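Local atomic coordinates of putative trimethylamine methyltransferase (Rhizobium meliloti, PDB entry 4YYC), a protein that probably catalyses methyl transfer, as a member of the trimethylamine methyltransferase family. Residues L70-L84 with R95-R107. Sequence-based numbering, arbitrary orientation.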
loop_
_atom_site.group_PDB
_atom_site.type_symbol
_atom_site.label_atom_id
_atom_site.label_comp_id
_atom_site.label_asym_id
_atom_site.label_seq_id
_atom_site.Cartn_x
_atom_site.Cartn_y
_atom_site.Cartn_z
ATOM N N LEU A 70 29.329 14.796 -8.061
ATOM C CA LEU A 70 29.685 14.790 -9.481
ATOM C C LEU A 70 30.991 15.534 -9.771
ATOM O O LEU A 70 31.719 15.161 -10.690
ATOM C CB LEU A 70 28.574 15.389 -10.337
ATOM C CG LEU A 70 27.359 14.480 -10.567
ATOM C CD1 LEU A 70 26.285 15.263 -11.311
ATOM C CD2 LEU A 70 27.701 13.219 -11.331
ATOM N N GLU A 71 31.243 16.618 -9.034
ATOM C CA GLU A 71 32.468 17.372 -9.234
ATOM C C GLU A 71 33.669 16.734 -8.510
ATOM O O GLU A 71 34.706 16.522 -9.119
ATOM C CB GLU A 71 32.300 18.831 -8.831
ATOM C CG GLU A 71 33.572 19.610 -9.127
ATOM C CD GLU A 71 33.507 21.082 -8.824
ATOM O OE1 GLU A 71 32.514 21.584 -8.241
ATOM O OE2 GLU A 71 34.498 21.743 -9.188
ATOM N N GLU A 72 33.537 16.461 -7.226
ATOM C CA GLU A 72 34.650 15.977 -6.404
ATOM C C GLU A 72 35.015 14.527 -6.606
ATOM O O GLU A 72 36.176 14.182 -6.602
ATOM C CB GLU A 72 34.365 16.186 -4.922
ATOM C CG GLU A 72 34.248 17.637 -4.535
ATOM C CD GLU A 72 34.013 17.829 -3.037
ATOM O OE1 GLU A 72 34.017 16.797 -2.260
ATOM O OE2 GLU A 72 33.790 19.005 -2.682
ATOM N N ILE A 73 34.018 13.681 -6.772
ATOM C CA ILE A 73 34.225 12.226 -6.836
ATOM C C ILE A 73 34.164 11.767 -8.282
ATOM O O ILE A 73 35.049 11.039 -8.722
ATOM C CB ILE A 73 33.195 11.464 -5.974
ATOM C CG1 ILE A 73 33.351 11.909 -4.516
ATOM C CG2 ILE A 73 33.399 9.966 -6.128
ATOM C CD1 ILE A 73 32.272 11.388 -3.597
ATOM N N GLY A 74 33.150 12.204 -9.014
ATOM C CA GLY A 74 33.001 11.849 -10.408
ATOM C C GLY A 74 32.324 10.507 -10.609
ATOM O O GLY A 74 31.955 9.823 -9.664
ATOM N N ILE A 75 32.139 10.173 -11.868
ATOM C CA ILE A 75 31.494 8.925 -12.275
ATOM C C ILE A 75 32.409 8.234 -13.277
ATOM O O ILE A 75 32.917 8.869 -14.191
ATOM C CB ILE A 75 30.150 9.223 -12.944
ATOM C CG1 ILE A 75 29.228 10.037 -12.020
ATOM C CG2 ILE A 75 29.485 7.941 -13.413
ATOM C CD1 ILE A 75 28.696 9.324 -10.804
ATOM N N GLU A 76 32.639 6.951 -13.086
ATOM C CA GLU A 76 33.438 6.182 -14.058
ATOM C C GLU A 76 32.639 5.868 -15.320
ATOM O O GLU A 76 31.507 5.414 -15.239
ATOM C CB GLU A 76 33.892 4.866 -13.441
ATOM C CG GLU A 76 34.777 5.020 -12.208
ATOM C CD GLU A 76 36.244 4.913 -12.540
ATOM O OE1 GLU A 76 36.661 3.871 -13.087
ATOM O OE2 GLU A 76 36.997 5.882 -12.285
ATOM N N PHE A 77 33.246 6.096 -16.491
ATOM C CA PHE A 77 32.714 5.651 -17.752
ATOM C C PHE A 77 33.772 4.697 -18.234
ATOM O O PHE A 77 34.817 5.118 -18.715
ATOM C CB PHE A 77 32.472 6.835 -18.697
ATOM C CG PHE A 77 31.185 7.569 -18.407
ATOM C CD1 PHE A 77 31.039 8.347 -17.258
ATOM C CD2 PHE A 77 30.092 7.429 -19.253
ATOM C CE1 PHE A 77 29.822 8.948 -16.975
ATOM C CE2 PHE A 77 28.878 8.036 -18.973
ATOM C CZ PHE A 77 28.736 8.780 -17.831
ATOM N N ARG A 78 33.537 3.395 -18.066
ATOM C CA ARG A 78 34.613 2.409 -18.258
ATOM C C ARG A 78 34.627 1.736 -19.614
ATOM O O ARG A 78 33.595 1.431 -20.157
ATOM C CB ARG A 78 34.538 1.350 -17.182
ATOM C CG ARG A 78 34.795 1.938 -15.829
ATOM C CD ARG A 78 34.827 0.878 -14.746
ATOM N NE ARG A 78 35.286 1.431 -13.466
ATOM C CZ ARG A 78 35.284 0.734 -12.323
ATOM N NH1 ARG A 78 34.823 -0.511 -12.296
ATOM N NH2 ARG A 78 35.714 1.293 -11.194
ATOM N N ASP A 79 35.834 1.521 -20.124
ATOM C CA ASP A 79 36.086 0.763 -21.332
ATOM C C ASP A 79 35.353 1.339 -22.537
ATOM O O ASP A 79 34.941 0.578 -23.412
ATOM C CB ASP A 79 35.756 -0.740 -21.085
ATOM C CG ASP A 79 36.520 -1.317 -19.909
ATOM O OD1 ASP A 79 37.731 -1.265 -19.948
ATOM O OD2 ASP A 79 35.906 -1.746 -18.909
ATOM N N ASP A 80 35.242 2.680 -22.598
ATOM C CA ASP A 80 34.543 3.401 -23.674
ATOM C C ASP A 80 35.228 4.734 -23.961
ATOM O O ASP A 80 34.906 5.787 -23.412
ATOM C CB ASP A 80 33.057 3.621 -23.367
ATOM C CG ASP A 80 32.269 4.037 -24.606
ATOM O OD1 ASP A 80 32.829 4.672 -25.519
ATOM O OD2 ASP A 80 31.080 3.680 -24.685
ATOM N N ALA A 81 36.227 4.653 -24.837
ATOM C CA ALA A 81 37.032 5.813 -25.160
ATOM C C ALA A 81 36.207 6.912 -25.817
ATOM O O ALA A 81 36.445 8.069 -25.595
ATOM C CB ALA A 81 38.182 5.434 -26.077
ATOM N N GLU A 82 35.250 6.528 -26.641
ATOM C CA GLU A 82 34.373 7.500 -27.278
ATOM C C GLU A 82 33.602 8.324 -26.217
ATOM O O GLU A 82 33.447 9.545 -26.331
ATOM C CB GLU A 82 33.407 6.790 -28.206
ATOM C CG GLU A 82 32.417 7.721 -28.892
ATOM C CD GLU A 82 31.343 6.997 -29.697
ATOM O OE1 GLU A 82 31.287 5.746 -29.675
ATOM O OE2 GLU A 82 30.555 7.720 -30.371
ATOM N N ALA A 83 33.125 7.650 -25.193
ATOM C CA ALA A 83 32.383 8.343 -24.140
ATOM C C ALA A 83 33.259 9.368 -23.452
ATOM O O ALA A 83 32.812 10.477 -23.127
ATOM C CB ALA A 83 31.856 7.339 -23.118
ATOM N N LEU A 84 34.506 8.985 -23.168
ATOM C CA LEU A 84 35.433 9.936 -22.538
ATOM C C LEU A 84 35.693 11.149 -23.429
ATOM O O LEU A 84 35.792 12.288 -22.933
ATOM C CB LEU A 84 36.747 9.273 -22.136
ATOM C CG LEU A 84 36.669 8.140 -21.127
ATOM C CD1 LEU A 84 38.071 7.657 -20.784
ATOM C CD2 LEU A 84 35.902 8.535 -19.882
ATOM N N ARG A 95 39.793 12.126 -15.849
ATOM C CA ARG A 95 41.002 11.665 -15.159
ATOM C C ARG A 95 40.999 10.142 -15.218
ATOM O O ARG A 95 40.271 9.486 -14.469
ATOM C CB ARG A 95 41.005 12.157 -13.714
ATOM C CG ARG A 95 40.903 13.664 -13.576
ATOM C CD ARG A 95 41.007 14.104 -12.122
ATOM N NE ARG A 95 40.379 15.419 -11.952
ATOM C CZ ARG A 95 39.804 15.878 -10.834
ATOM N NH1 ARG A 95 39.778 15.169 -9.692
ATOM N NH2 ARG A 95 39.217 17.075 -10.864
ATOM N N GLY A 96 41.779 9.585 -16.143
ATOM C CA GLY A 96 41.647 8.148 -16.451
ATOM C C GLY A 96 40.263 7.861 -17.017
ATOM O O GLY A 96 39.877 8.441 -18.029
ATOM N N GLN A 97 39.514 7.001 -16.335
ATOM C CA GLN A 97 38.144 6.690 -16.715
ATOM C C GLN A 97 37.150 7.399 -15.836
ATOM O O GLN A 97 35.952 7.160 -15.981
ATOM C CB GLN A 97 37.918 5.191 -16.666
ATOM C CG GLN A 97 38.875 4.463 -17.576
ATOM C CD GLN A 97 38.454 3.041 -17.798
ATOM O OE1 GLN A 97 38.137 2.648 -18.915
ATOM N NE2 GLN A 97 38.401 2.265 -16.725
ATOM N N ARG A 98 37.616 8.295 -14.955
ATOM C CA ARG A 98 36.703 9.017 -14.049
ATOM C C ARG A 98 36.361 10.362 -14.670
ATOM O O ARG A 98 37.258 11.143 -15.000
ATOM C CB ARG A 98 37.388 9.256 -12.710
ATOM C CG ARG A 98 36.475 9.807 -11.620
ATOM C CD ARG A 98 35.506 8.783 -11.098
ATOM N NE ARG A 98 36.221 7.711 -10.408
ATOM C CZ ARG A 98 36.720 7.770 -9.181
ATOM N NH1 ARG A 98 36.575 8.863 -8.393
ATOM N NH2 ARG A 98 37.377 6.698 -8.716
ATOM N N VAL A 99 35.069 10.636 -14.814
ATOM C CA VAL A 99 34.616 11.914 -15.316
ATOM C C VAL A 99 34.163 12.807 -14.157
ATOM O O VAL A 99 33.271 12.428 -13.422
ATOM C CB VAL A 99 33.469 11.741 -16.309
ATOM C CG1 VAL A 99 33.108 13.084 -16.899
ATOM C CG2 VAL A 99 33.869 10.771 -17.410
ATOM N N HIS A 100 34.822 13.973 -14.007
ATOM C CA HIS A 100 34.457 14.969 -13.006
ATOM C C HIS A 100 33.678 16.085 -13.695
ATOM O O HIS A 100 34.125 16.649 -14.702
ATOM C CB HIS A 100 35.710 15.520 -12.313
ATOM C CG HIS A 100 36.461 14.485 -11.529
ATOM N ND1 HIS A 100 36.322 14.344 -10.162
ATOM C CD2 HIS A 100 37.330 13.520 -11.920
ATOM C CE1 HIS A 100 37.081 13.345 -9.747
ATOM N NE2 HIS A 100 37.719 12.840 -10.791
ATOM N N PHE A 101 32.532 16.451 -13.137
ATOM C CA PHE A 101 31.589 17.336 -13.816
ATOM C C PHE A 101 31.539 18.709 -13.142
ATOM O O PHE A 101 31.234 18.802 -11.948
ATOM C CB PHE A 101 30.181 16.725 -13.790
ATOM C CG PHE A 101 30.092 15.355 -14.439
ATOM C CD1 PHE A 101 30.405 14.210 -13.721
ATOM C CD2 PHE A 101 29.656 15.219 -15.749
ATOM C CE1 PHE A 101 30.296 12.955 -14.293
ATOM C CE2 PHE A 101 29.565 13.962 -16.326
ATOM C CZ PHE A 101 29.909 12.832 -15.603
ATOM N N PRO A 102 31.735 19.785 -13.918
ATOM C CA PRO A 102 31.446 21.105 -13.394
ATOM C C PRO A 102 30.016 21.199 -12.939
ATOM O O PRO A 102 29.150 20.538 -13.487
ATOM C CB PRO A 102 31.642 22.020 -14.587
ATOM C CG PRO A 102 32.469 21.292 -15.542
ATOM C CD PRO A 102 32.299 19.840 -15.280
ATOM N N LYS A 103 29.777 22.037 -11.960
ATOM C CA LYS A 103 28.451 22.108 -11.381
ATOM C C LYS A 103 27.448 22.645 -12.394
ATOM O O LYS A 103 27.702 23.654 -13.051
ATOM C CB LYS A 103 28.466 22.905 -10.067
ATOM C CG LYS A 103 29.313 22.191 -9.010
ATOM C CD LYS A 103 28.736 22.163 -7.613
ATOM C CE LYS A 103 29.523 22.926 -6.587
ATOM N NZ LYS A 103 30.834 22.273 -6.256
ATOM N N GLY A 104 26.349 21.904 -12.544
ATOM C CA GLY A 104 25.269 22.265 -13.427
ATOM C C GLY A 104 25.365 21.693 -14.828
ATOM O O GLY A 104 24.409 21.783 -15.573
ATOM N N LEU A 105 26.521 21.151 -15.222
ATOM C CA LEU A 105 26.717 20.751 -16.611
ATOM C C LEU A 105 25.696 19.727 -17.052
ATOM O O LEU A 105 25.066 19.865 -18.103
ATOM C CB LEU A 105 28.146 20.201 -16.850
ATOM C CG LEU A 105 28.469 19.697 -18.264
ATOM C CD1 LEU A 105 28.207 20.770 -19.295
ATOM C CD2 LEU A 105 29.887 19.139 -18.370
ATOM N N CYS A 106 25.552 18.682 -16.266
ATOM C CA CYS A 106 24.603 17.611 -16.628
ATOM C C CYS A 106 23.181 18.123 -16.721
ATOM O O CYS A 106 22.476 17.856 -17.670
ATOM C CB CYS A 106 24.682 16.441 -15.644
ATOM S SG CYS A 106 26.257 15.544 -15.709
ATOM N N ARG A 107 22.787 18.934 -15.755
ATOM C CA ARG A 107 21.452 19.486 -15.772
ATOM C C ARG A 107 21.214 20.372 -17.015
ATOM O O ARG A 107 20.158 20.309 -17.642
ATOM C CB ARG A 107 21.208 20.198 -14.425
ATOM C CG ARG A 107 19.805 20.464 -14.072
ATOM C CD ARG A 107 19.704 20.996 -12.640
ATOM N NE ARG A 107 19.917 19.991 -11.573
ATOM C CZ ARG A 107 18.972 19.216 -11.035
ATOM N NH1 ARG A 107 17.714 19.280 -11.450
ATOM N NH2 ARG A 107 19.289 18.381 -10.055
HETATM O O HOH W 1 32.232 20.668 -4.218
HETATM O O HOH W 2 39.094 2.979 -13.733
HETATM O O HOH W 3 36.319 4.687 -20.779
HETATM O O HOH W 4 37.967 -0.468 -16.840
#
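Ile75 and Val99 form a hydrogen-bonded pair in a short antiparallel ladder, strand 75-77 against strand 98-100, in a peripheral four-stranded mixed sheet. Val99 N reaches Ile75 O at 2.9 Å, and Phe77 N meets Gln97 O. The side chain of Arg98 links the Ile73 carbonyl to Glu76. Its CB lies 3.4 Å from Glu76 OE2, and CG and CD pass Ile73 O, CD at 3.3 Å. Bends at chi2 (72°) and chi3 (66°) bring NE within 2.7 Å of Glu76 OE2, a salt bridge on the anti side of the carboxylate. Carboxylate and guanidinium planes stand 72° apart. CZ follows, with NH1 donating to Ile73 O at 2.7 Å, nearly within the guanidinium plane, and NH2 lying nearer Glu76 OE2. A leucine in place of Arg98 would probably leave Glu76 OE2 without its charged mate and Ile73 O without this donor. Glu76 OE1 forms a second salt bridge with Arg78 NE, completing a three-residue network, and Pro441 of the second subunit packs on Arg98. On the face that carries Ile75 and Val99, Phe77 CD1 touches Val99 CG2, and the Phe101 ring packs against Leu70 CD2 and Ile75 CG1, with Trp87 edge-to-face to both phenylalanines. His100 ND1 donates in its ring plane to Glu71 O at 2.9 Å, while Gly74 CA lies over one ring face and Arg95 NH1 over the opposite one, 3.2 Å above the plane.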